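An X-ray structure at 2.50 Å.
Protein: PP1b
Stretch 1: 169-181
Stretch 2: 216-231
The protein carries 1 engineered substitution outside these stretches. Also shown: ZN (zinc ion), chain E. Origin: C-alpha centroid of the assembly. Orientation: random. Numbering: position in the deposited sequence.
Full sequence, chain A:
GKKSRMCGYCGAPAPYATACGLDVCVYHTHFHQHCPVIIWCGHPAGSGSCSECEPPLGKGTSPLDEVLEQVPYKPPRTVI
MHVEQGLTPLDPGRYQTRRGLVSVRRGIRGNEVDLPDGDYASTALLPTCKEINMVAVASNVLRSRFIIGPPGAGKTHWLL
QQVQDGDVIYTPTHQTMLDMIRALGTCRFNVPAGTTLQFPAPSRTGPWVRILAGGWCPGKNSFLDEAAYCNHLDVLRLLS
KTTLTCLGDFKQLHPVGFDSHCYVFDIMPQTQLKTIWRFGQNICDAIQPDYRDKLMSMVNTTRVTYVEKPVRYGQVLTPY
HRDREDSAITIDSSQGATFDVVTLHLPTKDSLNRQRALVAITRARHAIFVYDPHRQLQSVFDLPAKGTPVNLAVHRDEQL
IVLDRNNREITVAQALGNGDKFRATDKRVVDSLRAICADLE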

# COMPACT_ATOMS: atom_id res chain seq x y z
N ILE A 169 6.47 -6.64 3.09
CA ILE A 169 5.03 -6.81 3.15
C ILE A 169 4.66 -7.43 4.50
O ILE A 169 5.03 -8.57 4.80
CB ILE A 169 4.52 -7.69 1.99
CG1 ILE A 169 4.82 -7.01 0.65
CG2 ILE A 169 3.03 -7.96 2.12
CD1 ILE A 169 4.79 -7.94 -0.55
N TYR A 170 3.94 -6.66 5.32
CA TYR A 170 3.46 -7.14 6.61
C TYR A 170 2.06 -7.75 6.44
O TYR A 170 1.22 -7.20 5.73
CB TYR A 170 3.43 -6.01 7.64
CG TYR A 170 4.80 -5.46 7.97
CD1 TYR A 170 5.59 -6.06 8.94
CD2 TYR A 170 5.29 -4.32 7.32
CE1 TYR A 170 6.84 -5.55 9.25
CE2 TYR A 170 6.54 -3.81 7.63
CZ TYR A 170 7.31 -4.42 8.59
OH TYR A 170 8.55 -3.91 8.91
N THR A 171 1.82 -8.87 7.11
CA THR A 171 0.59 -9.62 6.95
C THR A 171 0.17 -10.25 8.29
O THR A 171 1.03 -10.74 9.04
CB THR A 171 0.75 -10.68 5.84
OG1 THR A 171 -0.52 -11.28 5.54
CG2 THR A 171 1.75 -11.76 6.23
N PRO A 172 -1.14 -10.23 8.61
CA PRO A 172 -1.64 -10.55 9.95
C PRO A 172 -1.53 -12.00 10.43
O PRO A 172 -1.22 -12.22 11.60
CB PRO A 172 -3.12 -10.14 9.88
CG PRO A 172 -3.46 -10.20 8.44
CD PRO A 172 -2.22 -9.74 7.73
N THR A 173 -1.79 -12.98 9.57
CA THR A 173 -1.83 -14.38 10.00
C THR A 173 -0.90 -15.27 9.21
O THR A 173 -0.36 -14.87 8.18
CB THR A 173 -3.25 -14.97 9.90
OG1 THR A 173 -3.58 -15.20 8.53
CG2 THR A 173 -4.28 -14.03 10.54
N HIS A 174 -0.71 -16.49 9.71
CA HIS A 174 0.09 -17.50 9.01
C HIS A 174 -0.47 -17.77 7.62
O HIS A 174 0.29 -17.91 6.66
CB HIS A 174 0.11 -18.81 9.81
CG HIS A 174 0.90 -18.73 11.08
ND1 HIS A 174 1.20 -19.84 11.84
CD2 HIS A 174 1.47 -17.67 11.71
CE1 HIS A 174 1.91 -19.47 12.89
NE2 HIS A 174 2.08 -18.16 12.84
N GLN A 175 -1.79 -17.84 7.52
CA GLN A 175 -2.45 -18.17 6.27
C GLN A 175 -2.30 -17.05 5.25
O GLN A 175 -2.00 -17.32 4.09
CB GLN A 175 -3.93 -18.46 6.51
CG GLN A 175 -4.66 -19.00 5.29
CD GLN A 175 -4.02 -20.27 4.75
OE1 GLN A 175 -3.73 -21.20 5.49
NE2 GLN A 175 -3.79 -20.30 3.44
N THR A 176 -2.52 -15.81 5.68
CA THR A 176 -2.37 -14.66 4.79
C THR A 176 -0.91 -14.54 4.35
O THR A 176 -0.63 -14.25 3.20
CB THR A 176 -2.86 -13.34 5.43
OG1 THR A 176 -2.16 -13.08 6.65
CG2 THR A 176 -4.36 -13.40 5.71
N MET A 177 0.01 -14.79 5.28
CA MET A 177 1.43 -14.89 4.94
C MET A 177 1.69 -15.94 3.86
O MET A 177 2.45 -15.68 2.93
CB MET A 177 2.26 -15.24 6.19
CG MET A 177 3.75 -15.30 5.95
SD MET A 177 4.67 -15.64 7.46
CE MET A 177 6.35 -15.69 6.82
N LEU A 178 1.05 -17.10 3.98
CA LEU A 178 1.19 -18.18 2.99
C LEU A 178 0.57 -17.79 1.64
O LEU A 178 1.16 -18.04 0.59
CB LEU A 178 0.57 -19.48 3.50
CG LEU A 178 0.72 -20.74 2.63
CD1 LEU A 178 2.18 -21.04 2.31
CD2 LEU A 178 0.07 -21.93 3.31
N ASP A 179 -0.61 -17.19 1.69
CA ASP A 179 -1.28 -16.71 0.49
C ASP A 179 -0.39 -15.72 -0.26
O ASP A 179 -0.22 -15.81 -1.47
CB ASP A 179 -2.61 -16.03 0.84
CG ASP A 179 -3.65 -17.01 1.38
OD1 ASP A 179 -3.47 -18.24 1.22
OD2 ASP A 179 -4.65 -16.53 1.96
N MET A 180 0.20 -14.78 0.49
CA MET A 180 1.05 -13.75 -0.10
C MET A 180 2.31 -14.36 -0.72
O MET A 180 2.70 -13.98 -1.82
CB MET A 180 1.45 -12.71 0.97
CG MET A 180 2.17 -11.48 0.44
SD MET A 180 1.08 -10.31 -0.41
CE MET A 180 1.28 -10.80 -2.12
N ILE A 181 2.93 -15.30 -0.01
CA ILE A 181 4.14 -15.97 -0.49
C ILE A 181 3.88 -16.70 -1.82
O ILE A 181 4.73 -16.67 -2.71
CB ILE A 181 4.71 -16.95 0.56
CG1 ILE A 181 5.34 -16.17 1.72
CG2 ILE A 181 5.76 -17.88 -0.05
CD1 ILE A 181 5.55 -16.99 2.97
N TRP A 216 8.51 -4.24 13.44
CA TRP A 216 9.19 -3.55 12.34
C TRP A 216 10.55 -4.16 11.99
O TRP A 216 11.32 -4.52 12.88
CB TRP A 216 9.38 -2.07 12.69
CG TRP A 216 10.02 -1.27 11.59
CD1 TRP A 216 9.46 -0.93 10.39
CD2 TRP A 216 11.33 -0.71 11.59
NE1 TRP A 216 10.34 -0.20 9.64
CE2 TRP A 216 11.50 -0.05 10.36
CE3 TRP A 216 12.39 -0.71 12.51
CZ2 TRP A 216 12.68 0.62 10.02
CZ3 TRP A 216 13.56 -0.05 12.17
CH2 TRP A 216 13.70 0.61 10.94
N CYS A 217 10.81 -4.29 10.70
CA CYS A 217 12.14 -4.61 10.20
C CYS A 217 12.43 -3.71 8.98
O CYS A 217 11.53 -3.40 8.21
CB CYS A 217 12.28 -6.10 9.86
SG CYS A 217 11.72 -6.60 8.21
N PRO A 218 13.70 -3.29 8.82
CA PRO A 218 14.03 -2.25 7.85
C PRO A 218 13.79 -2.67 6.40
O PRO A 218 13.96 -3.83 6.05
CB PRO A 218 15.52 -1.99 8.10
CG PRO A 218 16.03 -3.28 8.64
CD PRO A 218 14.91 -3.86 9.44
N GLY A 219 13.39 -1.70 5.58
CA GLY A 219 13.13 -1.93 4.16
C GLY A 219 12.95 -0.61 3.44
O GLY A 219 13.05 0.46 4.05
N LYS A 220 12.68 -0.68 2.14
CA LYS A 220 12.50 0.52 1.34
C LYS A 220 11.05 0.98 1.46
O LYS A 220 10.77 1.94 2.17
CB LYS A 220 12.92 0.29 -0.12
CG LYS A 220 14.28 -0.38 -0.29
CD LYS A 220 15.39 0.27 0.54
CE LYS A 220 16.66 -0.56 0.53
NZ LYS A 220 17.59 -0.15 1.63
N ASN A 221 10.14 0.28 0.80
CA ASN A 221 8.72 0.54 0.93
C ASN A 221 8.08 -0.58 1.74
O ASN A 221 8.38 -1.76 1.53
CB ASN A 221 8.05 0.66 -0.44
CG ASN A 221 8.65 1.76 -1.29
OD1 ASN A 221 8.91 2.86 -0.81
ND2 ASN A 221 8.88 1.47 -2.57
N SER A 222 7.20 -0.21 2.66
CA SER A 222 6.52 -1.18 3.52
C SER A 222 5.05 -1.24 3.15
O SER A 222 4.41 -0.20 2.99
CB SER A 222 6.70 -0.80 4.98
OG SER A 222 8.06 -0.95 5.37
N PHE A 223 4.52 -2.45 3.02
CA PHE A 223 3.12 -2.67 2.68
C PHE A 223 2.40 -3.41 3.81
O PHE A 223 3.02 -4.16 4.56
CB PHE A 223 3.00 -3.49 1.39
CG PHE A 223 3.52 -2.79 0.17
CD1 PHE A 223 2.65 -2.18 -0.71
CD2 PHE A 223 4.88 -2.75 -0.10
CE1 PHE A 223 3.12 -1.53 -1.84
CE2 PHE A 223 5.36 -2.10 -1.23
CZ PHE A 223 4.48 -1.49 -2.10
N LEU A 224 1.09 -3.19 3.90
CA LEU A 224 0.25 -3.86 4.89
C LEU A 224 -0.85 -4.64 4.18
O LEU A 224 -1.79 -4.06 3.62
CB LEU A 224 -0.37 -2.83 5.84
CG LEU A 224 -0.51 -3.17 7.33
CD1 LEU A 224 -1.78 -2.54 7.88
CD2 LEU A 224 -0.50 -4.66 7.62
N ASP A 225 -0.72 -5.97 4.20
CA ASP A 225 -1.69 -6.87 3.59
C ASP A 225 -2.90 -7.00 4.51
O ASP A 225 -2.77 -6.92 5.72
CB ASP A 225 -1.01 -8.24 3.38
CG ASP A 225 -1.91 -9.25 2.70
OD1 ASP A 225 -2.62 -8.90 1.73
OD2 ASP A 225 -1.88 -10.43 3.13
N GLU A 226 -4.08 -7.16 3.92
CA GLU A 226 -5.32 -7.40 4.68
C GLU A 226 -5.50 -6.40 5.81
O GLU A 226 -5.77 -6.78 6.95
CB GLU A 226 -5.33 -8.83 5.24
CG GLU A 226 -5.29 -9.94 4.20
CD GLU A 226 -6.59 -10.09 3.44
OE1 GLU A 226 -7.66 -10.12 4.09
OE2 GLU A 226 -6.55 -10.18 2.20
N ALA A 227 -5.38 -5.11 5.49
CA ALA A 227 -5.36 -4.05 6.50
C ALA A 227 -6.56 -4.07 7.46
O ALA A 227 -6.40 -3.80 8.65
CB ALA A 227 -5.25 -2.70 5.83
N ALA A 228 -7.74 -4.41 6.96
CA ALA A 228 -8.97 -4.40 7.78
C ALA A 228 -9.02 -5.53 8.81
O ALA A 228 -9.86 -5.50 9.71
CB ALA A 228 -10.19 -4.45 6.88
N TYR A 229 -8.13 -6.51 8.67
CA TYR A 229 -8.09 -7.64 9.58
C TYR A 229 -6.97 -7.53 10.62
O TYR A 229 -6.87 -8.37 11.51
CB TYR A 229 -7.92 -8.93 8.77
CG TYR A 229 -9.08 -9.18 7.83
CD1 TYR A 229 -10.13 -10.01 8.20
CD2 TYR A 229 -9.13 -8.57 6.58
CE1 TYR A 229 -11.20 -10.23 7.35
CE2 TYR A 229 -10.20 -8.79 5.72
CZ TYR A 229 -11.23 -9.62 6.11
OH TYR A 229 -12.29 -9.85 5.26
N CYS A 230 -6.15 -6.49 10.54
CA CYS A 230 -4.89 -6.44 11.29
C CYS A 230 -5.04 -6.03 12.75
O CYS A 230 -6.00 -5.36 13.12
CB CYS A 230 -3.90 -5.51 10.61
SG CYS A 230 -3.13 -6.24 9.15
N ASN A 231 -4.07 -6.44 13.56
CA ASN A 231 -4.02 -6.07 14.97
C ASN A 231 -3.70 -4.59 15.11
O ASN A 231 -2.70 -4.11 14.58
CB ASN A 231 -2.96 -6.91 15.69
CG ASN A 231 -2.83 -6.56 17.16
OD1 ASN A 231 -2.32 -5.50 17.52
ND2 ASN A 231 -3.26 -7.48 18.03
ZN ZN E . -11.90 -6.13 10.65
O HOH W 1 -2.57 -12.60 1.69
O HOH W 2 -13.02 -4.46 9.10

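How do the two backbones hold together? Strand 169-171 and strand 222-224 run side by side in parallel, their directions differing by 26°, with Ile169 opposite Phe223 and Tyr170 opposite Leu224. Tyr170 supplies both backbone hydrogen bonds. Its N donates to Phe223 O at 2.8 Å, and its O accepts from Asp225 N, also at 2.8 Å; both are nearly straight, at 169° and 167°. One residue thus reaches to both sides of Leu224, the usual pattern of a parallel pair, in which a residue bonds to the neighbours of its partner rather than to the partner itself. Tyr170 O also lies 3.6 Å from Leu224 CA, in a CA-H...O contact that adds a weaker attraction between the same two strands.

What does the side chain of Tyr170 add at its far end? The ring lies alongside the second stretch and carries its hydroxyl back to Cys217, whose N donates to Tyr170 OH at 2.9 Å with an angle of 175°. A side chain therefore ties down a loop segment that precedes the strand and lies beyond the reach of the strand pairing. The ring presents its edge to this N, and Ser222 OG also lies near the ring plane, 3.9 Å from Tyr170 CE2. Trp216 CD1 approaches Tyr170 OH to 3.4 Å, although the CA-to-CB bond of Trp216 points away from the first stretch.

Which polar side chains meet beyond the strand pairing? Asp225, which follows the second strand, points toward the first stretch, and its OD2 accepts a hydrogen bond from Thr171 OG1 at 2.9 Å. Asp225 OD2 also receives a hydrogen bond from a water O at 2.7 Å, and that water also donates to Thr176 O at 3.0 Å, so Asp225 is linked both to the end of the strand and to the helix that follows. The start of that helix is itself braced by a reciprocal pair: Thr176 N donates to Thr173 OG1 at 3.1 Å, a capping bond, while Thr173 N donates to Thr176 OG1 at 2.9 Å. Thr176 also lies beside the carboxylate, with its CB 3.8 Å from Asp225 OD2.

Where do carbon and sulfur atoms fill the remaining space? On one face of the sheet Ile169 CG1 lies 4.0 Å from Phe223 CB, although the end of the phenylalanine side chain leads away. On the other face the end of the Leu224 side chain comes nearer, with CD2 4.2 Å from Tyr170 CB. Pro172, just past the strand, packs over the turn in the second stretch: its CD is 3.9 Å from Cys230 SG, and its CG is 4.0 Å from Glu226 CB. Thr176 extends this patch from the helix, with CG2 3.9 Å from Glu226 CG.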